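Local atomic coordinates of ribosomal RNA small subunit methyltransferase E (Bacillus subtilis, PDB entry 1VHK), a protein that probably methylates the N3 position of one specific uridine of 16S rRNA in the assembled small ribosomal subunit, using S-adenosyl-L-methionine as the methyl donor. Residues 5-10 / 141-146; 51-56 / 70-75; 87-92 / 112-117. All blocks are in the same frame, centred on the assembly; numbering follows the deposited sequence.

Contact 1 of 3, residues 5-10 / 141-146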
ATOM      1  N   ARG A   5     -12.676  -7.642 -14.005  1.00 35.52           N
ATOM      2  CA  ARG A   5     -12.911  -8.621 -12.953  1.00 35.22           C
ATOM      3  C   ARG A   5     -14.193  -8.384 -12.167  1.00 35.15           C
ATOM      4  O   ARG A   5     -14.452  -7.291 -11.682  1.00 33.35           O
ATOM      5  CB  ARG A   5     -11.712  -8.725 -11.995  1.00 33.58           C
ATOM      6  CG  ARG A   5     -11.928  -9.741 -10.865  1.00 32.97           C
ATOM      7  CD  ARG A   5     -11.039  -9.398  -9.653  1.00 35.83           C
ATOM      8  NE  ARG A   5     -10.800 -10.619  -8.846  1.00 30.43           N
ATOM      9  CZ  ARG A   5     -10.082 -11.612  -9.393  1.00 26.33           C
ATOM     10  NH1 ARG A   5      -9.596 -11.430 -10.610  1.00 26.05           N
ATOM     11  NH2 ARG A   5      -9.861 -12.740  -8.785  1.00 25.04           N
ATOM     12  N   TYR A   6     -14.994  -9.460 -12.066  1.00 35.71           N
ATOM     13  CA  TYR A   6     -16.253  -9.497 -11.394  1.00 36.79           C
ATOM     14  C   TYR A   6     -16.453 -10.583 -10.336  1.00 37.52           C
ATOM     15  O   TYR A   6     -16.149 -11.764 -10.511  1.00 36.16           O
ATOM     16  CB  TYR A   6     -17.413  -9.723 -12.424  1.00 35.95           C
ATOM     17  CG  TYR A   6     -17.440  -8.589 -13.430  1.00 36.46           C
ATOM     18  CD1 TYR A   6     -16.807  -8.718 -14.655  1.00 35.39           C
ATOM     19  CD2 TYR A   6     -18.038  -7.374 -13.100  1.00 35.55           C
ATOM     20  CE1 TYR A   6     -16.793  -7.667 -15.555  1.00 37.16           C
ATOM     21  CE2 TYR A   6     -18.037  -6.328 -14.001  1.00 35.43           C
ATOM     22  CZ  TYR A   6     -17.427  -6.485 -15.225  1.00 37.27           C
ATOM     23  OH  TYR A   6     -17.430  -5.440 -16.129  1.00 37.22           O
ATOM     24  N   PHE A   7     -17.131 -10.156  -9.273  1.00 37.98           N
ATOM     25  CA  PHE A   7     -17.543 -11.002  -8.176  1.00 39.01           C
ATOM     26  C   PHE A   7     -18.978 -11.480  -8.376  1.00 41.08           C
ATOM     27  O   PHE A   7     -19.923 -10.697  -8.394  1.00 42.42           O
ATOM     28  CB  PHE A   7     -17.435 -10.226  -6.860  1.00 33.77           C
ATOM     29  CG  PHE A   7     -15.981 -10.042  -6.500  1.00 34.89           C
ATOM     30  CD1 PHE A   7     -15.248 -11.144  -6.068  1.00 35.00           C
ATOM     31  CD2 PHE A   7     -15.358  -8.824  -6.632  1.00 34.00           C
ATOM     32  CE1 PHE A   7     -13.915 -11.022  -5.750  1.00 32.42           C
ATOM     33  CE2 PHE A   7     -14.023  -8.694  -6.305  1.00 35.49           C
ATOM     34  CZ  PHE A   7     -13.307  -9.789  -5.851  1.00 33.25           C
ATOM     35  N   ILE A   8     -19.115 -12.747  -8.651  1.00 43.89           N
ATOM     36  CA  ILE A   8     -20.348 -13.467  -8.917  1.00 45.76           C
ATOM     37  C   ILE A   8     -20.991 -14.025  -7.660  1.00 48.00           C
ATOM     38  O   ILE A   8     -20.333 -14.563  -6.769  1.00 47.19           O
ATOM     39  CB  ILE A   8     -19.990 -14.648  -9.867  1.00 42.99           C
ATOM     40  CG1 ILE A   8     -19.200 -14.126 -11.062  1.00 41.74           C
ATOM     41  CG2 ILE A   8     -21.211 -15.407 -10.296  1.00 45.74           C
ATOM     42  CD1 ILE A   8     -19.840 -13.002 -11.823  1.00 41.36           C
ATOM     43  N   GLU A   9     -22.323 -13.979  -7.579  1.00 51.17           N
ATOM     44  CA  GLU A   9     -23.052 -14.478  -6.418  1.00 52.16           C
ATOM     45  C   GLU A   9     -23.471 -15.937  -6.587  1.00 52.56           C
ATOM     46  O   GLU A   9     -24.599 -16.326  -6.289  1.00 52.14           O
ATOM     47  CB  GLU A   9     -24.274 -13.612  -6.143  1.00 56.13           C
ATOM     48  CG  GLU A   9     -24.052 -12.120  -6.184  1.00 60.10           C
ATOM     49  CD  GLU A   9     -23.567 -11.546  -4.871  1.00 65.77           C
ATOM     50  OE1 GLU A   9     -24.022 -10.445  -4.472  1.00 65.55           O
ATOM     51  OE2 GLU A   9     -22.711 -12.193  -4.220  1.00 68.52           O
ATOM     52  N   LEU A  10     -22.558 -16.748  -7.067  1.00 53.37           N
ATOM     53  CA  LEU A  10     -22.685 -18.175  -7.249  1.00 53.71           C
ATOM     54  C   LEU A  10     -21.443 -18.838  -6.638  1.00 53.99           C
ATOM     55  O   LEU A  10     -20.472 -18.106  -6.396  1.00 54.34           O
ATOM     56  CB  LEU A  10     -22.802 -18.522  -8.719  1.00 56.79           C
ATOM     57  CG  LEU A  10     -24.187 -18.481  -9.368  1.00 58.32           C
ATOM     58  CD1 LEU A  10     -25.270 -18.855  -8.361  1.00 59.03           C
ATOM     59  CD2 LEU A  10     -24.483 -17.152 -10.028  1.00 56.11           C
ATOM     60  N   ALA A 141     -11.860  -1.821  -5.324  1.00 31.12           N
ATOM     61  CA  ALA A 141     -10.431  -2.073  -5.060  1.00 29.28           C
ATOM     62  C   ALA A 141     -10.169  -3.584  -5.192  1.00 29.42           C
ATOM     63  O   ALA A 141      -9.166  -4.051  -5.722  1.00 26.77           O
ATOM     64  CB  ALA A 141     -10.090  -1.606  -3.661  1.00 28.96           C
ATOM     65  N   ALA A 142     -11.133  -4.340  -4.656  1.00 27.42           N
ATOM     66  CA  ALA A 142     -11.098  -5.771  -4.686  1.00 28.95           C
ATOM     67  C   ALA A 142     -11.083  -6.312  -6.119  1.00 29.44           C
ATOM     68  O   ALA A 142     -10.368  -7.273  -6.385  1.00 29.11           O
ATOM     69  CB  ALA A 142     -12.249  -6.370  -3.891  1.00 27.71           C
ATOM     70  N   GLU A 143     -11.840  -5.706  -7.015  1.00 30.93           N
ATOM     71  CA  GLU A 143     -11.879  -6.060  -8.418  1.00 31.70           C
ATOM     72  C   GLU A 143     -10.574  -5.711  -9.127  1.00 30.54           C
ATOM     73  O   GLU A 143     -10.023  -6.509  -9.857  1.00 27.72           O
ATOM     74  CB  GLU A 143     -13.021  -5.316  -9.159  1.00 30.72           C
ATOM     75  CG  GLU A 143     -14.376  -5.907  -8.812  1.00 38.49           C
ATOM     76  CD  GLU A 143     -15.530  -4.939  -8.923  1.00 41.77           C
ATOM     77  OE1 GLU A 143     -16.698  -5.394  -8.792  1.00 43.89           O
ATOM     78  OE2 GLU A 143     -15.286  -3.730  -9.129  1.00 41.54           O
ATOM     79  N   GLN A 144     -10.088  -4.484  -8.884  1.00 32.04           N
ATOM     80  CA  GLN A 144      -8.885  -4.048  -9.584  1.00 32.25           C
ATOM     81  C   GLN A 144      -7.627  -4.711  -9.087  1.00 31.90           C
ATOM     82  O   GLN A 144      -6.667  -4.781  -9.881  1.00 34.18           O
ATOM     83  CB  GLN A 144      -8.753  -2.541  -9.627  1.00 36.06           C
ATOM     84  CG  GLN A 144      -9.872  -1.822 -10.368  1.00 44.30           C
ATOM     85  CD  GLN A 144      -9.989  -2.213 -11.823  1.00 46.83           C
ATOM     86  OE1 GLN A 144      -9.008  -2.460 -12.519  1.00 49.00           O
ATOM     87  NE2 GLN A 144     -11.221  -2.270 -12.327  1.00 49.81           N
ATOM     88  N   SER A 145      -7.609  -5.304  -7.905  1.00 29.90           N
ATOM     89  CA  SER A 145      -6.391  -5.885  -7.377  1.00 29.09           C
ATOM     90  C   SER A 145      -6.351  -7.391  -7.464  1.00 29.30           C
ATOM     91  O   SER A 145      -5.385  -8.007  -6.996  1.00 29.41           O
ATOM     92  CB  SER A 145      -6.152  -5.450  -5.929  1.00 26.35           C
ATOM     93  OG  SER A 145      -7.200  -5.916  -5.113  1.00 28.06           O
ATOM     94  N   TYR A 146      -7.412  -7.986  -7.983  1.00 29.50           N
ATOM     95  CA  TYR A 146      -7.493  -9.416  -8.186  1.00 28.19           C
ATOM     96  C   TYR A 146      -7.543 -10.168  -6.876  1.00 27.67           C
ATOM     97  O   TYR A 146      -6.893 -11.200  -6.718  1.00 28.44           O
ATOM     98  CB  TYR A 146      -6.323  -9.904  -9.064  1.00 26.98           C
ATOM     99  CG  TYR A 146      -6.582  -9.691 -10.531  1.00 27.65           C
ATOM    100  CD1 TYR A 146      -6.178 -10.603 -11.485  1.00 27.73           C
ATOM    101  CD2 TYR A 146      -7.346  -8.615 -10.970  1.00 30.85           C
ATOM    102  CE1 TYR A 146      -6.465 -10.431 -12.816  1.00 29.38           C
ATOM    103  CE2 TYR A 146      -7.651  -8.436 -12.299  1.00 32.61           C
ATOM    104  CZ  TYR A 146      -7.195  -9.348 -13.232  1.00 31.60           C
ATOM    105  OH  TYR A 146      -7.468  -9.128 -14.564  1.00 31.37           O
TER
HETATM  106  O   HOH W   1     -18.024  -7.563  -8.998  1.00 37.55           O
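Arg5 lays its guanidinium against the ring of Tyr146 in an off-centre cation-pi contact, with NH1 standing 3.4 Å above the centre of the ring plane. Arg5 CZ is 4.5 Å from the centroid of the Tyr146 ring, and the two planes are 31° apart. Tyr146 CA lies over one face of the guanidinium, toward its rim. With CG anti to the backbone N (chi1 180°), Arg5 runs extended past the helix end, its CD 3.1 Å from Glu143 O. Tyr146, with positive phi, follows helix 131-144 in a Schellman motif. The contact joins this helix end, in the methyltransferase domain, to strand 5-7, an outermost strand of the mixed sheet that holds the PUA-domain strands. An alanine at Arg5 would probably leave this face of the Tyr146 ring without the cation over it and Glu52 without one of its two salt-bridge partners, the other being Arg77. The Phe7 ring turns its edge to the backbone of Ala142, its CE2 3.8 Å from Ala142 CB. Glu143 CG packs obliquely on the same ring. A water accepts from Phe7 N at 2.8 Å and donates to Glu143 OE1 at 2.6 Å.

Contact 2 of 3, residues 51-56 / 70-75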
ATOM      1  N   PHE A  51     -13.168 -18.833  -5.808  1.00 37.05           N
ATOM      2  CA  PHE A  51     -12.607 -19.461  -7.005  1.00 37.13           C
ATOM      3  C   PHE A  51     -12.652 -18.588  -8.249  1.00 36.94           C
ATOM      4  O   PHE A  51     -13.701 -18.115  -8.672  1.00 35.81           O
ATOM      5  CB  PHE A  51     -13.342 -20.795  -7.227  1.00 38.82           C
ATOM      6  CG  PHE A  51     -12.988 -21.802  -6.169  1.00 42.60           C
ATOM      7  CD1 PHE A  51     -13.823 -22.015  -5.079  1.00 44.90           C
ATOM      8  CD2 PHE A  51     -11.811 -22.519  -6.246  1.00 44.06           C
ATOM      9  CE1 PHE A  51     -13.489 -22.928  -4.104  1.00 45.05           C
ATOM     10  CE2 PHE A  51     -11.462 -23.431  -5.267  1.00 45.85           C
ATOM     11  CZ  PHE A  51     -12.299 -23.624  -4.184  1.00 45.86           C
ATOM     12  N   GLU A  52     -11.518 -18.370  -8.906  1.00 37.73           N
ATOM     13  CA  GLU A  52     -11.349 -17.546 -10.075  1.00 37.33           C
ATOM     14  C   GLU A  52     -11.448 -18.264 -11.414  1.00 36.70           C
ATOM     15  O   GLU A  52     -10.671 -19.155 -11.756  1.00 35.16           O
ATOM     16  CB  GLU A  52      -9.957 -16.853 -10.020  1.00 38.03           C
ATOM     17  CG  GLU A  52      -9.754 -15.842 -11.135  1.00 40.92           C
ATOM     18  CD  GLU A  52      -8.464 -15.045 -11.035  1.00 41.64           C
ATOM     19  OE1 GLU A  52      -8.528 -13.894 -10.529  1.00 36.88           O
ATOM     20  OE2 GLU A  52      -7.405 -15.531 -11.498  1.00 38.82           O
ATOM     21  N   ALA A  53     -12.245 -17.683 -12.329  1.00 36.17           N
ATOM     22  CA  ALA A  53     -12.323 -18.247 -13.663  1.00 36.94           C
ATOM     23  C   ALA A  53     -12.133 -17.243 -14.790  1.00 37.71           C
ATOM     24  O   ALA A  53     -12.464 -16.065 -14.750  1.00 37.45           O
ATOM     25  CB  ALA A  53     -13.688 -18.940 -13.841  1.00 33.84           C
ATOM     26  N   LYS A  54     -11.610 -17.743 -15.915  1.00 38.55           N
ATOM     27  CA  LYS A  54     -11.579 -16.933 -17.135  1.00 39.84           C
ATOM     28  C   LYS A  54     -12.860 -17.294 -17.924  1.00 41.58           C
ATOM     29  O   LYS A  54     -13.177 -18.474 -18.154  1.00 39.36           O
ATOM     30  CB  LYS A  54     -10.353 -17.135 -17.956  1.00 38.84           C
ATOM     31  CG  LYS A  54     -10.039 -16.019 -18.927  1.00 42.13           C
ATOM     32  CD  LYS A  54      -8.595 -16.103 -19.400  1.00 48.12           C
ATOM     33  CE  LYS A  54      -7.630 -16.293 -18.242  1.00 52.74           C
ATOM     34  NZ  LYS A  54      -6.834 -15.069 -17.943  1.00 56.67           N
ATOM     35  N   CYS A  55     -13.690 -16.275 -18.139  1.00 42.36           N
ATOM     36  CA  CYS A  55     -14.953 -16.487 -18.824  1.00 43.50           C
ATOM     37  C   CYS A  55     -15.028 -15.756 -20.163  1.00 43.62           C
ATOM     38  O   CYS A  55     -14.396 -14.727 -20.370  1.00 43.41           O
ATOM     39  CB  CYS A  55     -16.137 -16.062 -17.955  1.00 44.63           C
ATOM     40  SG  CYS A  55     -16.132 -16.740 -16.286  1.00 48.36           S
ATOM     41  N   GLU A  56     -15.850 -16.327 -21.034  1.00 43.71           N
ATOM     42  CA  GLU A  56     -16.148 -15.812 -22.360  1.00 43.96           C
ATOM     43  C   GLU A  56     -17.621 -15.420 -22.447  1.00 45.29           C
ATOM     44  O   GLU A  56     -18.517 -16.176 -22.066  1.00 43.82           O
ATOM     45  CB  GLU A  56     -15.795 -16.867 -23.416  1.00 40.29           C
ATOM     46  CG  GLU A  56     -15.595 -16.381 -24.820  1.00 40.58           C
ATOM     47  CD  GLU A  56     -14.746 -17.246 -25.713  1.00 42.11           C
ATOM     48  OE1 GLU A  56     -13.496 -17.142 -25.681  1.00 43.56           O
ATOM     49  OE2 GLU A  56     -15.288 -18.014 -26.549  1.00 40.88           O
ATOM     50  N   ILE A  70     -13.937 -20.675 -19.585  1.00 41.04           N
ATOM     51  CA  ILE A  70     -12.901 -21.294 -20.415  1.00 40.39           C
ATOM     52  C   ILE A  70     -11.708 -21.785 -19.633  1.00 41.68           C
ATOM     53  O   ILE A  70     -10.965 -22.667 -20.099  1.00 41.55           O
ATOM     54  CB  ILE A  70     -12.518 -20.347 -21.562  1.00 33.83           C
ATOM     55  CG1 ILE A  70     -11.922 -19.055 -21.044  1.00 32.71           C
ATOM     56  CG2 ILE A  70     -13.779 -20.073 -22.390  1.00 32.41           C
ATOM     57  CD1 ILE A  70     -11.506 -18.024 -22.076  1.00 25.59           C
ATOM     58  N   GLU A  71     -11.610 -21.443 -18.341  1.00 42.05           N
ATOM     59  CA  GLU A  71     -10.481 -21.886 -17.551  1.00 43.01           C
ATOM     60  C   GLU A  71     -10.603 -21.588 -16.069  1.00 42.49           C
ATOM     61  O   GLU A  71     -11.000 -20.482 -15.708  1.00 42.96           O
ATOM     62  CB  GLU A  71      -9.205 -21.165 -18.069  1.00 46.52           C
ATOM     63  CG  GLU A  71      -7.947 -21.937 -17.703  1.00 48.36           C
ATOM     64  CD  GLU A  71      -6.755 -21.064 -17.412  1.00 50.63           C
ATOM     65  OE1 GLU A  71      -6.127 -21.288 -16.348  1.00 54.99           O
ATOM     66  OE2 GLU A  71      -6.404 -20.183 -18.210  1.00 49.80           O
ATOM     67  N   TRP A  72     -10.307 -22.576 -15.225  1.00 42.23           N
ATOM     68  CA  TRP A  72     -10.269 -22.354 -13.762  1.00 40.14           C
ATOM     69  C   TRP A  72      -8.799 -22.075 -13.414  1.00 39.38           C
ATOM     70  O   TRP A  72      -7.988 -22.993 -13.495  1.00 39.44           O
ATOM     71  CB  TRP A  72     -10.766 -23.571 -12.991  1.00 37.65           C
ATOM     72  CG  TRP A  72     -12.267 -23.693 -13.061  1.00 36.79           C
ATOM     73  CD1 TRP A  72     -12.989 -24.523 -13.878  1.00 35.09           C
ATOM     74  CD2 TRP A  72     -13.207 -22.839 -12.412  1.00 32.71           C
ATOM     75  NE1 TRP A  72     -14.335 -24.269 -13.716  1.00 31.27           N
ATOM     76  CE2 TRP A  72     -14.494 -23.254 -12.826  1.00 32.48           C
ATOM     77  CE3 TRP A  72     -13.102 -21.826 -11.468  1.00 32.22           C
ATOM     78  CZ2 TRP A  72     -15.658 -22.647 -12.349  1.00 33.76           C
ATOM     79  CZ3 TRP A  72     -14.261 -21.234 -10.992  1.00 33.37           C
ATOM     80  CH2 TRP A  72     -15.529 -21.638 -11.437  1.00 30.75           C
ATOM     81  N   THR A  73      -8.471 -20.822 -13.162  1.00 38.07           N
ATOM     82  CA  THR A  73      -7.110 -20.415 -12.941  1.00 38.47           C
ATOM     83  C   THR A  73      -6.401 -21.030 -11.761  1.00 37.41           C
ATOM     84  O   THR A  73      -5.162 -21.035 -11.783  1.00 36.72           O
ATOM     85  CB  THR A  73      -6.976 -18.875 -12.851  1.00 40.48           C
ATOM     86  OG1 THR A  73      -7.530 -18.403 -11.604  1.00 43.08           O
ATOM     87  CG2 THR A  73      -7.737 -18.255 -14.011  1.00 39.05           C
ATOM     88  N   ASN A  74      -7.084 -21.383 -10.693  1.00 37.25           N
ATOM     89  CA  ASN A  74      -6.478 -21.915  -9.492  1.00 38.83           C
ATOM     90  C   ASN A  74      -5.555 -20.920  -8.803  1.00 38.98           C
ATOM     91  O   ASN A  74      -4.693 -21.318  -8.016  1.00 39.09           O
ATOM     92  CB  ASN A  74      -5.686 -23.183  -9.828  1.00 43.11           C
ATOM     93  CG  ASN A  74      -6.622 -24.356 -10.077  1.00 44.70           C
ATOM     94  OD1 ASN A  74      -7.534 -24.554  -9.285  1.00 41.66           O
ATOM     95  ND2 ASN A  74      -6.365 -25.079 -11.155  1.00 47.28           N
ATOM     96  N   GLU A  75      -5.717 -19.651  -9.071  1.00 39.87           N
ATOM     97  CA  GLU A  75      -4.904 -18.577  -8.561  1.00 40.78           C
ATOM     98  C   GLU A  75      -5.446 -18.048  -7.244  1.00 39.28           C
ATOM     99  O   GLU A  75      -6.629 -17.761  -7.121  1.00 38.37           O
ATOM    100  CB  GLU A  75      -4.862 -17.431  -9.591  1.00 48.19           C
ATOM    101  CG  GLU A  75      -3.682 -17.476 -10.533  1.00 56.66           C
ATOM    102  CD  GLU A  75      -2.343 -17.408  -9.828  1.00 62.00           C
ATOM    103  OE1 GLU A  75      -1.469 -18.251 -10.130  1.00 64.25           O
ATOM    104  OE2 GLU A  75      -2.119 -16.512  -8.980  1.00 66.17           O
TER
HETATM  105  O   HOH W   2      -9.013 -19.368  -7.853  1.00 24.44           O
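Ala53 and Trp72 face each other as a non-hydrogen-bonded pair in an antiparallel beta hairpin, strands 52-60 and 64-72, part of the mixed sheet of the PUA domain. A classic beta bulge interrupts the pairing one step on, where Ile70 and Glu71 both face Lys54. The close-packed part lies round Ala53 and Glu52. The methyl CB of Ala53 sits over the six-membered ring of Trp72 as a CH-pi contact, 3.9 Å from the centroid and 19° off the ring normal. The first torsion of Trp72 (chi1 -75°) sets its CG anti to the carbonyl carbon, on the Ala53 side. Phe51 CB touches CZ3 of the indole, and Lys12 makes a cation-pi contact with it. Beside this pair, Thr73 N donates to Glu52 O at 3.1 Å. Thr73 OG1 comes within 2.9 Å of Glu52 OE2 and also lies near Glu52 O, two acceptors for a single hydroxyl proton. The buried Glu52 carboxylate is anchored at OE1 by Arg5 and Arg77, which would help to balance its charge.

Toward the bulge the backbone bonds persist, but Ile70 and Glu71 are exposed and Lys54 partly so. Lys54 N donates to Glu71 O at 2.8 Å, and Lys54 O accepts from Ile70 N at 2.7 Å, with a weak second bond from Glu71 N. Ile70 CG1 packs on Lys54 CB, and its CG2 reaches Glu56 CB. Lys54 and Glu71 lie side by side, pointing the same way, yet their charged ends do not meet: Lys54 NZ remains 5.1 Å from Glu71 OE2.

Contact 3 of 3, residues 87-92 / 112-117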
ATOM      1  N   SER A  87      -9.493   1.453  12.481  1.00 28.78           N
ATOM      2  CA  SER A  87      -9.024   2.830  12.424  1.00 30.92           C
ATOM      3  C   SER A  87      -9.824   3.856  13.198  1.00 31.08           C
ATOM      4  O   SER A  87     -11.022   4.080  12.978  1.00 31.62           O
ATOM      5  CB  SER A  87      -8.906   3.296  10.960  1.00 32.40           C
ATOM      6  OG  SER A  87      -8.371   2.296  10.125  1.00 35.08           O
ATOM      7  N   GLY A  88      -9.170   4.659  14.035  1.00 32.08           N
ATOM      8  CA  GLY A  88      -9.920   5.763  14.685  1.00 35.13           C
ATOM      9  C   GLY A  88     -10.381   6.759  13.613  1.00 37.81           C
ATOM     10  O   GLY A  88      -9.573   7.322  12.860  1.00 37.13           O
ATOM     11  N   LEU A  89     -11.699   6.975  13.524  1.00 38.93           N
ATOM     12  CA  LEU A  89     -12.272   7.837  12.499  1.00 39.19           C
ATOM     13  C   LEU A  89     -11.386   9.017  12.131  1.00 38.66           C
ATOM     14  O   LEU A  89     -11.233   9.940  12.934  1.00 40.30           O
ATOM     15  CB  LEU A  89     -13.648   8.320  12.897  1.00 42.25           C
ATOM     16  CG  LEU A  89     -14.895   7.588  12.438  1.00 46.51           C
ATOM     17  CD1 LEU A  89     -14.683   6.767  11.180  1.00 44.63           C
ATOM     18  CD2 LEU A  89     -15.482   6.706  13.540  1.00 46.48           C
ATOM     19  N   PRO A  90     -10.808   9.013  10.947  1.00 37.76           N
ATOM     20  CA  PRO A  90      -9.945  10.103  10.490  1.00 37.54           C
ATOM     21  C   PRO A  90     -10.803  11.216   9.895  1.00 38.40           C
ATOM     22  O   PRO A  90     -12.004  11.025   9.683  1.00 36.58           O
ATOM     23  CB  PRO A  90      -9.101   9.442   9.411  1.00 36.75           C
ATOM     24  CG  PRO A  90      -9.910   8.321   8.882  1.00 34.89           C
ATOM     25  CD  PRO A  90     -10.936   7.957   9.913  1.00 36.59           C
ATOM     26  N   LYS A  91     -10.208  12.361   9.607  1.00 39.54           N
ATOM     27  CA  LYS A  91     -10.956  13.468   9.040  1.00 41.40           C
ATOM     28  C   LYS A  91     -10.999  13.399   7.517  1.00 43.47           C
ATOM     29  O   LYS A  91     -10.610  12.404   6.903  1.00 43.64           O
ATOM     30  CB  LYS A  91     -10.447  14.792   9.547  1.00 43.38           C
ATOM     31  CG  LYS A  91      -9.026  15.179   9.283  1.00 47.29           C
ATOM     32  CD  LYS A  91      -8.735  16.643   9.588  1.00 49.47           C
ATOM     33  CE  LYS A  91      -9.378  17.102  10.893  1.00 49.29           C
ATOM     34  NZ  LYS A  91      -9.150  16.138  11.994  1.00 46.88           N
ATOM     35  N   GLY A  92     -11.541  14.454   6.902  1.00 44.21           N
ATOM     36  CA  GLY A  92     -11.640  14.510   5.446  1.00 42.97           C
ATOM     37  C   GLY A  92     -12.209  13.185   4.946  1.00 42.35           C
ATOM     38  O   GLY A  92     -13.149  12.654   5.529  1.00 43.15           O
ATOM     39  N   PRO A 112     -13.944   0.616  11.689  1.00 28.07           N
ATOM     40  CA  PRO A 112     -13.808   2.016  12.064  1.00 28.15           C
ATOM     41  C   PRO A 112     -14.335   2.201  13.478  1.00 27.95           C
ATOM     42  O   PRO A 112     -15.295   1.505  13.849  1.00 27.21           O
ATOM     43  CB  PRO A 112     -14.679   2.754  11.058  1.00 28.40           C
ATOM     44  CG  PRO A 112     -15.092   1.749  10.058  1.00 28.31           C
ATOM     45  CD  PRO A 112     -15.120   0.422  10.808  1.00 28.14           C
ATOM     46  N   PHE A 113     -13.759   3.106  14.255  1.00 27.92           N
ATOM     47  CA  PHE A 113     -14.283   3.237  15.627  1.00 30.75           C
ATOM     48  C   PHE A 113     -14.131   4.643  16.120  1.00 31.55           C
ATOM     49  O   PHE A 113     -13.218   5.328  15.662  1.00 32.20           O
ATOM     50  CB  PHE A 113     -13.627   2.208  16.562  1.00 30.89           C
ATOM     51  CG  PHE A 113     -12.170   2.487  16.815  1.00 28.76           C
ATOM     52  CD1 PHE A 113     -11.186   1.852  16.080  1.00 24.63           C
ATOM     53  CD2 PHE A 113     -11.794   3.404  17.774  1.00 29.64           C
ATOM     54  CE1 PHE A 113      -9.860   2.138  16.305  1.00 26.38           C
ATOM     55  CE2 PHE A 113     -10.471   3.727  17.971  1.00 30.22           C
ATOM     56  CZ  PHE A 113      -9.495   3.092  17.222  1.00 29.48           C
ATOM     57  N   GLN A 114     -15.062   5.084  16.980  1.00 33.86           N
ATOM     58  CA  GLN A 114     -14.941   6.470  17.483  1.00 35.45           C
ATOM     59  C   GLN A 114     -13.720   6.543  18.383  1.00 37.08           C
ATOM     60  O   GLN A 114     -13.611   5.691  19.292  1.00 39.47           O
ATOM     61  CB  GLN A 114     -16.170   6.852  18.317  1.00 35.00           C
ATOM     62  CG  GLN A 114     -16.326   8.344  18.547  1.00 34.34           C
ATOM     63  CD  GLN A 114     -16.461   9.138  17.267  1.00 41.05           C
ATOM     64  OE1 GLN A 114     -17.156   8.699  16.323  1.00 47.65           O
ATOM     65  NE2 GLN A 114     -15.810  10.300  17.170  1.00 35.06           N
ATOM     66  N   ALA A 115     -12.822   7.476  18.186  1.00 37.25           N
ATOM     67  CA  ALA A 115     -11.667   7.550  19.112  1.00 36.96           C
ATOM     68  C   ALA A 115     -11.667   8.876  19.864  1.00 36.63           C
ATOM     69  O   ALA A 115     -12.036   9.918  19.316  1.00 32.99           O
ATOM     70  CB  ALA A 115     -10.395   7.325  18.320  1.00 33.23           C
ATOM     71  N   ALA A 116     -11.084   8.900  21.059  1.00 37.55           N
ATOM     72  CA  ALA A 116     -11.045  10.088  21.900  1.00 40.00           C
ATOM     73  C   ALA A 116     -10.643  11.331  21.132  1.00 43.36           C
ATOM     74  O   ALA A 116     -11.290  12.396  21.238  1.00 42.94           O
ATOM     75  CB  ALA A 116     -10.146   9.855  23.099  1.00 37.94           C
ATOM     76  N   ARG A 117      -9.590  11.239  20.307  1.00 44.90           N
ATOM     77  CA  ARG A 117      -9.174  12.375  19.511  1.00 47.08           C
ATOM     78  C   ARG A 117      -9.828  12.439  18.142  1.00 48.82           C
ATOM     79  O   ARG A 117      -9.458  13.325  17.363  1.00 48.43           O
ATOM     80  CB  ARG A 117      -7.654  12.444  19.384  1.00 48.17           C
ATOM     81  CG  ARG A 117      -6.995  12.989  20.647  1.00 47.92           C
ATOM     82  CD  ARG A 117      -5.692  12.274  20.918  1.00 50.88           C
ATOM     83  NE  ARG A 117      -5.047  12.770  22.134  1.00 52.49           N
ATOM     84  CZ  ARG A 117      -3.760  12.550  22.384  1.00 54.28           C
ATOM     85  NH1 ARG A 117      -3.012  11.853  21.540  1.00 53.37           N
ATOM     86  NH2 ARG A 117      -3.223  13.069  23.478  1.00 55.87           N
TER
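Phe113 gives and receives one backbone hydrogen bond with the strand next to it. Its N donates to Ser87 O at 3.2 Å, the donor standing 45° out of the carbonyl plane. Its O accepts from Leu89 N at 3.1 Å in a straighter bond, with 167° at the hydrogen. Ser87 and Leu89 thus bracket Phe113, the pattern of parallel strands, here the two strands of a beta-alpha-beta unit linked through helix 94-104, in the parallel sheet of the SPOUT-type methyltransferase domain. Longer CA-H...O contacts supplement these bonds: Pro112 CA lies 3.6 Å from Ser87 O, and Gly88 CA lies 3.5 Å from Phe113 O.

Several other polar groups find partners beyond the pair. Pro112 has no N-H to offer, but it and Gln114 bond through their backbones to His157, and Gly88 bonds to Phe205 on the other neighbouring strand. Ser118 OG hydrogen-bonds to both Leu89 O and Ala115 N, tying the two loops together where the strands end. The Gln114 side chain is engaged at NE2 by Val120 O, while its OE1 is near Leu89 CD2.

Between the bonds the packing is apolar. Phe113 CG stands between the backbone N and the carbonyl carbon (chi1 69°), which carries it toward Gly88. Gly88 CA lies over one face of the ring, offset toward its rim, 3.9 Å from the Phe113 centroid. Leu89 CD1 meets Pro112 CB at 4.0 Å. Because main-chain bonds set the pairing, the strand register here probably depends little on side-chain identity, and the side chains supply mainly apolar contact.

Overall arrangement
Contacts 1 and 2 are neighbours, their centres 12 Å apart, and meet where Arg5 NH2 forms a salt bridge with Glu52 OE1; the interdomain packing of contact 1 is thus coupled to the hairpin of contact 2. Contact 3 belongs to the parallel sheet of the methyltransferase domain, its centre 28 Å from that of contact 1 and 39 Å from that of contact 2, on the opposite side of the chain's centre. Along the sequence, both others are nested inside the loop closed by contact 1. Contact 1 also borders the second subunit, Ala141 packing on Arg235 of that chain, whereas no other chain of the assembly touches contacts 2 and 3.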